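Local structure of cysteine S-methyltransferase NleE (Escherichia coli O157:H7, 4R29) at residues Glu184-Arg196 against Glu208-Leu220. The protein probably transfers a methyl group from S-adenosylmethionine to a zinc-finger cysteine of host TAB2 and TAB3, shutting down NF-kappa-B signalling. The protein carries 1 engineered substitution. Sequence-based numbering, arbitrary orientation.
Sequences ELKAVKSEMIIAR and EIDSYMKYINNKL. With SAM (S-adenosylmethionine), chain E.
At the adenosine end of the S-adenosylmethionine pocket, E191 meets Y212 between the last two helices of the chain. Y212 OH donates to E191 OE2 (2.7 Å), arriving on the anti side but tilted 25° out of the plane of a carboxylate that stands almost perpendicular to the ring. The ribose O2' of the cofactor also approaches OE2, at a modelled distance too short to be taken at face value, while K171 of helix 155-181 forms a salt bridge with OE1. Y212 lays one ring face against the adenine, CG lying 3.5 Å from SAM C5, a placing set by a chi1 of -177° that turns the ring away from its own backbone N; its CE2 edge meets A195 CB at 3.6 Å. Helices 186-201 and 206-219 form an antiparallel hairpin; over 186-196 and 208-219 their axes cross at -145° and approach to 9.4 Å. I216 CD1 packs on E191 CB, and farther along K219 CG lies 3.5 Å from V188 CG2. M213 brings SD to A195 CB and CE to M192 SD (3.8 Å). Toward the turn, a salt bridge joins R196 NH1 and NH2 end-on to D210 OD1 (3.0 Å from NH2), in the guanidinium plane; I209 CG2 sits over one face, offset toward the rim.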
ATOM      1  N   GLU A 184     -10.117   5.591 -24.677  1.00 24.89           N
ATOM      2  CA  GLU A 184      -8.791   5.595 -25.283  1.00 27.72           C
ATOM      3  C   GLU A 184      -7.744   6.224 -24.352  1.00 26.90           C
ATOM      4  O   GLU A 184      -7.885   7.378 -23.928  1.00 25.28           O
ATOM      5  CB  GLU A 184      -8.806   6.317 -26.651  1.00 31.45           C
ATOM      6  CG  GLU A 184      -7.693   5.831 -27.619  1.00 42.41           C
ATOM      7  CD  GLU A 184      -7.245   6.873 -28.661  1.00 49.35           C
ATOM      8  OE1 GLU A 184      -7.363   8.094 -28.409  1.00 52.89           O
ATOM      9  OE2 GLU A 184      -6.757   6.465 -29.740  1.00 47.56           O
ATOM     10  N   LEU A 185      -6.709   5.455 -24.035  1.00 24.46           N
ATOM     11  CA  LEU A 185      -5.560   5.930 -23.260  1.00 22.48           C
ATOM     12  C   LEU A 185      -5.962   6.511 -21.916  1.00 21.48           C
ATOM     13  O   LEU A 185      -5.298   7.407 -21.414  1.00 22.47           O
ATOM     14  CB  LEU A 185      -4.778   6.987 -24.055  1.00 23.36           C
ATOM     15  CG  LEU A 185      -4.114   6.520 -25.355  1.00 31.36           C
ATOM     16  CD1 LEU A 185      -3.635   7.693 -26.202  1.00 26.90           C
ATOM     17  CD2 LEU A 185      -2.973   5.562 -25.049  1.00 28.28           C
ATOM     18  N   LYS A 186      -7.046   6.014 -21.335  1.00 19.07           N
ATOM     19  CA  LYS A 186      -7.529   6.598 -20.090  1.00 21.89           C
ATOM     20  C   LYS A 186      -6.509   6.495 -18.959  1.00 23.41           C
ATOM     21  O   LYS A 186      -6.430   7.393 -18.117  1.00 20.91           O
ATOM     22  CB  LYS A 186      -8.854   5.963 -19.648  1.00 23.35           C
ATOM     23  CG  LYS A 186      -8.806   4.480 -19.342  1.00 16.60           C
ATOM     24  CD  LYS A 186     -10.197   3.975 -19.002  1.00 24.75           C
ATOM     25  CE  LYS A 186     -10.150   2.585 -18.365  1.00 29.40           C
ATOM     26  NZ  LYS A 186      -9.629   1.523 -19.291  1.00 26.48           N
ATOM     27  N   ALA A 187      -5.747   5.400 -18.924  1.00 17.98           N
ATOM     28  CA  ALA A 187      -4.805   5.189 -17.830  1.00 22.51           C
ATOM     29  C   ALA A 187      -3.686   6.220 -17.936  1.00 23.10           C
ATOM     30  O   ALA A 187      -3.382   6.926 -16.970  1.00 23.75           O
ATOM     31  CB  ALA A 187      -4.251   3.762 -17.848  1.00 20.04           C
ATOM     32  N   VAL A 188      -3.107   6.337 -19.128  1.00 22.34           N
ATOM     33  CA  VAL A 188      -2.006   7.268 -19.362  1.00 20.36           C
ATOM     34  C   VAL A 188      -2.450   8.724 -19.229  1.00 21.99           C
ATOM     35  O   VAL A 188      -1.721   9.544 -18.684  1.00 24.23           O
ATOM     36  CB  VAL A 188      -1.343   7.011 -20.741  1.00 29.71           C
ATOM     37  CG1 VAL A 188      -0.500   8.182 -21.150  1.00 31.70           C
ATOM     38  CG2 VAL A 188      -0.492   5.751 -20.696  1.00 30.03           C
ATOM     39  N   LYS A 189      -3.650   9.046 -19.706  1.00 20.80           N
ATOM     40  CA  LYS A 189      -4.216  10.380 -19.478  1.00 23.16           C
ATOM     41  C   LYS A 189      -4.358  10.726 -17.993  1.00 20.50           C
ATOM     42  O   LYS A 189      -4.082  11.853 -17.593  1.00 17.62           O
ATOM     43  CB  LYS A 189      -5.581  10.546 -20.161  1.00 20.16           C
ATOM     44  CG  LYS A 189      -5.530  10.630 -21.687  1.00 20.02           C
ATOM     45  CD  LYS A 189      -6.957  10.808 -22.233  1.00 24.05           C
ATOM     46  CE  LYS A 189      -7.011  10.893 -23.772  1.00 24.35           C
ATOM     47  NZ  LYS A 189      -8.430  11.161 -24.223  1.00 24.19           N
ATOM     48  N   SER A 190      -4.811   9.766 -17.192  1.00 20.39           N
ATOM     49  CA  SER A 190      -5.036  10.007 -15.773  1.00 24.11           C
ATOM     50  C   SER A 190      -3.688  10.122 -15.058  1.00 22.91           C
ATOM     51  O   SER A 190      -3.549  10.898 -14.119  1.00 22.61           O
ATOM     52  CB  SER A 190      -5.932   8.929 -15.140  1.00 22.32           C
ATOM     53  OG  SER A 190      -5.248   7.690 -15.003  1.00 27.66           O
ATOM     54  N   GLU A 191      -2.693   9.381 -15.536  1.00 21.81           N
ATOM     55  CA  GLU A 191      -1.322   9.560 -15.045  1.00 23.56           C
ATOM     56  C   GLU A 191      -0.795  10.966 -15.312  1.00 24.87           C
ATOM     57  O   GLU A 191      -0.064  11.518 -14.491  1.00 20.79           O
ATOM     58  CB  GLU A 191      -0.363   8.545 -15.684  1.00 19.86           C
ATOM     59  CG  GLU A 191      -0.462   7.129 -15.117  1.00 21.45           C
ATOM     60  CD  GLU A 191      -0.232   7.077 -13.608  1.00 20.80           C
ATOM     61  OE1 GLU A 191      -1.216   7.024 -12.859  1.00 20.52           O
ATOM     62  OE2 GLU A 191       0.930   7.067 -13.168  1.00 21.43           O
ATOM     63  N   MET A 192      -1.114  11.536 -16.476  1.00 21.47           N
ATOM     64  CA  MET A 192      -0.582  12.855 -16.780  1.00 22.85           C
ATOM     65  C   MET A 192      -1.140  13.835 -15.749  1.00 23.65           C
ATOM     66  O   MET A 192      -0.488  14.802 -15.378  1.00 22.14           O
ATOM     67  CB  MET A 192      -0.933  13.288 -18.211  1.00 23.56           C
ATOM     68  CG  MET A 192      -0.404  14.672 -18.600  1.00 25.19           C
ATOM     69  SD  MET A 192       1.422  14.820 -18.614  1.00 30.00           S
ATOM     70  CE  MET A 192       1.884  14.184 -20.241  1.00 22.70           C
ATOM     71  N   ILE A 193      -2.343  13.550 -15.259  1.00 20.71           N
ATOM     72  CA  ILE A 193      -2.997  14.455 -14.318  1.00 26.83           C
ATOM     73  C   ILE A 193      -2.399  14.402 -12.892  1.00 26.12           C
ATOM     74  O   ILE A 193      -2.240  15.439 -12.230  1.00 22.64           O
ATOM     75  CB  ILE A 193      -4.520  14.164 -14.216  1.00 23.52           C
ATOM     76  CG1 ILE A 193      -5.188  14.163 -15.600  1.00 25.14           C
ATOM     77  CG2 ILE A 193      -5.175  15.133 -13.271  1.00 20.61           C
ATOM     78  CD1 ILE A 193      -5.468  15.514 -16.163  1.00 25.97           C
ATOM     79  N   ILE A 194      -2.064  13.208 -12.409  1.00 21.23           N
ATOM     80  CA  ILE A 194      -1.663  13.100 -10.999  1.00 20.24           C
ATOM     81  C   ILE A 194      -0.265  12.537 -10.728  1.00 21.20           C
ATOM     82  O   ILE A 194       0.163  12.488  -9.574  1.00 20.89           O
ATOM     83  CB  ILE A 194      -2.691  12.292 -10.191  1.00 20.16           C
ATOM     84  CG1 ILE A 194      -3.029  10.984 -10.911  1.00 22.12           C
ATOM     85  CG2 ILE A 194      -3.951  13.116  -9.948  1.00 21.01           C
ATOM     86  CD1 ILE A 194      -2.082   9.864 -10.619  1.00 21.11           C
ATOM     87  N   ALA A 195       0.452  12.129 -11.771  1.00 19.97           N
ATOM     88  CA  ALA A 195       1.672  11.347 -11.572  1.00 19.13           C
ATOM     89  C   ALA A 195       2.780  12.154 -10.887  1.00 19.52           C
ATOM     90  O   ALA A 195       3.439  11.648  -9.996  1.00 20.90           O
ATOM     91  CB  ALA A 195       2.172  10.729 -12.890  1.00 17.19           C
ATOM     92  N   ARG A 196       2.980  13.401 -11.302  1.00 18.62           N
ATOM     93  CA  ARG A 196       4.012  14.247 -10.699  1.00 20.94           C
ATOM     94  C   ARG A 196       3.707  14.496  -9.231  1.00 21.34           C
ATOM     95  O   ARG A 196       4.591  14.421  -8.371  1.00 19.10           O
ATOM     96  CB  ARG A 196       4.157  15.585 -11.436  1.00 22.02           C
ATOM     97  CG  ARG A 196       5.137  16.542 -10.750  1.00 23.65           C
ATOM     98  CD  ARG A 196       5.492  17.765 -11.607  1.00 25.07           C
ATOM     99  NE  ARG A 196       6.097  17.412 -12.886  1.00 25.87           N
ATOM    100  CZ  ARG A 196       7.396  17.196 -13.090  1.00 29.65           C
ATOM    101  NH1 ARG A 196       8.266  17.270 -12.088  1.00 28.48           N
ATOM    102  NH2 ARG A 196       7.831  16.887 -14.304  1.00 26.65           N
ATOM    103  N   GLU A 208      13.902  11.517 -11.334  1.00 20.53           N
ATOM    104  CA  GLU A 208      13.133  10.328 -11.687  1.00 23.63           C
ATOM    105  C   GLU A 208      11.685  10.662 -12.033  1.00 22.11           C
ATOM    106  O   GLU A 208      11.081  10.020 -12.890  1.00 23.74           O
ATOM    107  CB  GLU A 208      13.186   9.312 -10.558  1.00 24.77           C
ATOM    108  CG  GLU A 208      14.599   8.797 -10.294  1.00 26.75           C
ATOM    109  CD  GLU A 208      14.631   7.828  -9.147  1.00 25.81           C
ATOM    110  OE1 GLU A 208      13.829   8.026  -8.206  1.00 25.20           O
ATOM    111  OE2 GLU A 208      15.444   6.875  -9.191  1.00 27.58           O
ATOM    112  N   ILE A 209      11.145  11.678 -11.376  1.00 18.13           N
ATOM    113  CA  ILE A 209       9.791  12.131 -11.660  1.00 25.39           C
ATOM    114  C   ILE A 209       9.698  12.772 -13.061  1.00 24.80           C
ATOM    115  O   ILE A 209       8.763  12.486 -13.825  1.00 22.22           O
ATOM    116  CB  ILE A 209       9.284  13.112 -10.580  1.00 21.45           C
ATOM    117  CG1 ILE A 209       9.342  12.475  -9.174  1.00 22.90           C
ATOM    118  CG2 ILE A 209       7.883  13.592 -10.920  1.00 22.78           C
ATOM    119  CD1 ILE A 209       9.109  13.495  -8.013  1.00 16.08           C
ATOM    120  N   ASP A 210      10.665  13.626 -13.401  1.00 22.80           N
ATOM    121  CA  ASP A 210      10.719  14.203 -14.746  1.00 23.77           C
ATOM    122  C   ASP A 210      10.769  13.092 -15.765  1.00 23.01           C
ATOM    123  O   ASP A 210      10.021  13.080 -16.736  1.00 28.87           O
ATOM    124  CB  ASP A 210      11.956  15.068 -14.943  1.00 24.40           C
ATOM    125  CG  ASP A 210      11.887  16.362 -14.186  1.00 25.32           C
ATOM    126  OD1 ASP A 210      10.774  16.804 -13.845  1.00 29.26           O
ATOM    127  OD2 ASP A 210      12.960  16.943 -13.938  1.00 30.08           O
ATOM    128  N   SER A 211      11.664  12.154 -15.543  1.00 23.29           N
ATOM    129  CA  SER A 211      11.817  11.060 -16.472  1.00 24.09           C
ATOM    130  C   SER A 211      10.504  10.265 -16.629  1.00 25.81           C
ATOM    131  O   SER A 211      10.200   9.774 -17.714  1.00 22.14           O
ATOM    132  CB  SER A 211      12.988  10.182 -16.036  1.00 19.52           C
ATOM    133  OG  SER A 211      13.012   8.980 -16.771  1.00 26.72           O
ATOM    134  N   TYR A 212       9.714  10.157 -15.559  1.00 24.32           N
ATOM    135  CA  TYR A 212       8.441   9.437 -15.659  1.00 24.12           C
ATOM    136  C   TYR A 212       7.390  10.245 -16.437  1.00 22.96           C
ATOM    137  O   TYR A 212       6.634   9.688 -17.219  1.00 20.84           O
ATOM    138  CB  TYR A 212       7.915   9.028 -14.279  1.00 21.16           C
ATOM    139  CG  TYR A 212       6.635   8.220 -14.306  1.00 20.00           C
ATOM    140  CD1 TYR A 212       6.656   6.834 -14.406  1.00 23.43           C
ATOM    141  CD2 TYR A 212       5.404   8.842 -14.228  1.00 20.21           C
ATOM    142  CE1 TYR A 212       5.472   6.091 -14.418  1.00 20.25           C
ATOM    143  CE2 TYR A 212       4.225   8.116 -14.232  1.00 18.88           C
ATOM    144  CZ  TYR A 212       4.266   6.749 -14.323  1.00 21.49           C
ATOM    145  OH  TYR A 212       3.084   6.053 -14.335  1.00 23.49           O
ATOM    146  N   MET A 213       7.360  11.558 -16.226  1.00 20.64           N
ATOM    147  CA  MET A 213       6.449  12.422 -16.959  1.00 20.94           C
ATOM    148  C   MET A 213       6.779  12.390 -18.445  1.00 23.93           C
ATOM    149  O   MET A 213       5.879  12.410 -19.268  1.00 25.17           O
ATOM    150  CB  MET A 213       6.491  13.860 -16.431  1.00 25.96           C
ATOM    151  CG  MET A 213       6.051  14.005 -14.974  1.00 24.86           C
ATOM    152  SD  MET A 213       4.594  13.007 -14.583  1.00 23.22           S
ATOM    153  CE  MET A 213       3.290  13.931 -15.418  1.00 16.64           C
ATOM    154  N   LYS A 214       8.063  12.316 -18.790  1.00 25.14           N
ATOM    155  CA  LYS A 214       8.449  12.188 -20.199  1.00 27.37           C
ATOM    156  C   LYS A 214       8.000  10.860 -20.817  1.00 28.66           C
ATOM    157  O   LYS A 214       7.542  10.832 -21.964  1.00 27.83           O
ATOM    158  CB  LYS A 214       9.949  12.408 -20.415  1.00 28.57           C
ATOM    159  CG  LYS A 214      10.422  11.955 -21.799  1.00 40.81           C
ATOM    160  CD  LYS A 214      11.142  13.066 -22.591  1.00 52.21           C
ATOM    161  CE  LYS A 214      10.186  14.124 -23.203  1.00 54.36           C
ATOM    162  NZ  LYS A 214       9.450  13.688 -24.440  1.00 47.56           N
ATOM    163  N   TYR A 215       8.119   9.771 -20.058  1.00 22.84           N
ATOM    164  CA  TYR A 215       7.565   8.485 -20.471  1.00 20.62           C
ATOM    165  C   TYR A 215       6.032   8.538 -20.693  1.00 26.45           C
ATOM    166  O   TYR A 215       5.522   8.034 -21.703  1.00 21.47           O
ATOM    167  CB  TYR A 215       7.931   7.410 -19.449  1.00 24.12           C
ATOM    168  CG  TYR A 215       7.076   6.162 -19.522  1.00 24.37           C
ATOM    169  CD1 TYR A 215       7.395   5.103 -20.385  1.00 26.62           C
ATOM    170  CD2 TYR A 215       5.953   6.039 -18.724  1.00 26.75           C
ATOM    171  CE1 TYR A 215       6.589   3.961 -20.442  1.00 27.14           C
ATOM    172  CE2 TYR A 215       5.146   4.917 -18.773  1.00 26.59           C
ATOM    173  CZ  TYR A 215       5.457   3.888 -19.623  1.00 35.67           C
ATOM    174  OH  TYR A 215       4.614   2.796 -19.619  1.00 43.54           O
ATOM    175  N   ILE A 216       5.298   9.144 -19.755  1.00 23.72           N
ATOM    176  CA  ILE A 216       3.849   9.330 -19.915  1.00 21.31           C
ATOM    177  C   ILE A 216       3.553  10.209 -21.145  1.00 25.09           C
ATOM    178  O   ILE A 216       2.675   9.903 -21.961  1.00 21.46           O
ATOM    179  CB  ILE A 216       3.213   9.987 -18.661  1.00 22.99           C
ATOM    180  CG1 ILE A 216       3.268   9.039 -17.451  1.00 23.32           C
ATOM    181  CG2 ILE A 216       1.771  10.473 -18.954  1.00 21.46           C
ATOM    182  CD1 ILE A 216       2.696   7.622 -17.728  1.00 20.29           C
ATOM    183  N   ASN A 217       4.294  11.308 -21.266  1.00 23.97           N
ATOM    184  CA  ASN A 217       4.118  12.203 -22.395  1.00 26.30           C
ATOM    185  C   ASN A 217       4.273  11.469 -23.727  1.00 28.81           C
ATOM    186  O   ASN A 217       3.454  11.619 -24.622  1.00 27.89           O
ATOM    187  CB  ASN A 217       5.078  13.387 -22.315  1.00 25.58           C
ATOM    188  CG  ASN A 217       4.948  14.317 -23.515  1.00 30.68           C
ATOM    189  OD1 ASN A 217       3.926  14.984 -23.700  1.00 29.52           O
ATOM    190  ND2 ASN A 217       5.982  14.348 -24.350  1.00 38.81           N
ATOM    191  N   ASN A 218       5.316  10.664 -23.843  1.00 26.69           N
ATOM    192  CA  ASN A 218       5.518   9.871 -25.046  1.00 30.92           C
ATOM    193  C   ASN A 218       4.343   8.972 -25.387  1.00 30.87           C
ATOM    194  O   ASN A 218       3.906   8.929 -26.529  1.00 28.91           O
ATOM    195  CB  ASN A 218       6.805   9.069 -24.946  1.00 28.52           C
ATOM    196  CG  ASN A 218       8.021   9.942 -25.139  1.00 43.19           C
ATOM    197  OD1 ASN A 218       7.901  11.064 -25.637  1.00 46.46           O
ATOM    198  ND2 ASN A 218       9.196   9.448 -24.737  1.00 45.43           N
ATOM    199  N   LYS A 219       3.831   8.262 -24.395  1.00 27.38           N
ATOM    200  CA  LYS A 219       2.600   7.489 -24.553  1.00 34.20           C
ATOM    201  C   LYS A 219       1.431   8.214 -25.262  1.00 40.76           C
ATOM    202  O   LYS A 219       0.535   7.552 -25.785  1.00 41.59           O
ATOM    203  CB  LYS A 219       2.131   6.998 -23.190  1.00 41.56           C
ATOM    204  CG  LYS A 219       2.048   5.504 -23.084  1.00 43.92           C
ATOM    205  CD  LYS A 219       3.366   4.928 -22.663  1.00 42.09           C
ATOM    206  CE  LYS A 219       3.255   3.411 -22.661  1.00 52.45           C
ATOM    207  NZ  LYS A 219       1.806   3.000 -22.429  1.00 53.11           N
ATOM    208  N   LEU A 220       1.444   9.553 -25.258  1.00 43.54           N
ATOM    209  CA  LEU A 220       0.513  10.396 -26.045  1.00 41.45           C
ATOM    210  C   LEU A 220       0.397  10.021 -27.526  1.00 44.91           C
ATOM    211  O   LEU A 220       1.392   9.748 -28.217  1.00 49.04           O
ATOM    212  CB  LEU A 220       0.896  11.888 -25.914  1.00 52.67           C
ATOM    213  CG  LEU A 220       1.619  12.772 -26.975  1.00 51.23           C
ATOM    214  CD1 LEU A 220       2.411  13.895 -26.281  1.00 35.57           C
ATOM    215  CD2 LEU A 220       2.534  12.015 -27.958  1.00 40.42           C
TER
HETATM  216  N   SAM E 301       5.096   1.241  -4.083  1.00 21.51           N
HETATM  217  CA  SAM E 301       5.354   2.626  -4.480  1.00 25.67           C
HETATM  218  C   SAM E 301       5.830   3.469  -3.303  1.00 22.86           C
HETATM  219  O   SAM E 301       6.453   4.515  -3.516  1.00 21.16           O
HETATM  220  OXT SAM E 301       5.573   3.131  -2.134  1.00 19.90           O
HETATM  221  CB  SAM E 301       4.120   3.300  -5.072  1.00 21.32           C
HETATM  222  CG  SAM E 301       3.738   2.812  -6.461  1.00 30.12           C
HETATM  223  SD  SAM E 301       2.634   3.950  -7.359  1.00 36.13           S
HETATM  224  CE  SAM E 301       2.535   2.970  -8.879  1.00 31.69           C
HETATM  225  C5' SAM E 301       3.849   5.166  -7.924  1.00 30.19           C
HETATM  226  C4' SAM E 301       3.159   6.297  -8.681  1.00 27.71           C
HETATM  227  O4' SAM E 301       3.972   7.456  -8.676  1.00 27.15           O
HETATM  228  C3' SAM E 301       2.895   5.937 -10.140  1.00 27.50           C
HETATM  229  O3' SAM E 301       1.600   5.393 -10.316  1.00 23.85           O
HETATM  230  C2' SAM E 301       3.057   7.257 -10.862  1.00 25.28           C
HETATM  231  O2' SAM E 301       1.782   7.825 -10.945  1.00 19.46           O
HETATM  232  C1' SAM E 301       3.896   8.123  -9.925  1.00 25.53           C
HETATM  233  N9  SAM E 301       5.298   8.290 -10.358  1.00 21.30           N
HETATM  234  C8  SAM E 301       5.948   9.482 -10.526  1.00 23.33           C
HETATM  235  N7  SAM E 301       7.223   9.247 -10.886  1.00 21.97           N
HETATM  236  C5  SAM E 301       7.400   7.909 -10.945  1.00 24.00           C
HETATM  237  C6  SAM E 301       8.507   7.134 -11.259  1.00 20.38           C
HETATM  238  N6  SAM E 301       9.659   7.713 -11.581  1.00 24.53           N
HETATM  239  N1  SAM E 301       8.395   5.763 -11.237  1.00 26.32           N
HETATM  240  C2  SAM E 301       7.194   5.169 -10.892  1.00 27.36           C
HETATM  241  N3  SAM E 301       6.095   5.944 -10.576  1.00 26.29           N
HETATM  242  C4  SAM E 301       6.198   7.296 -10.601  1.00 22.72           C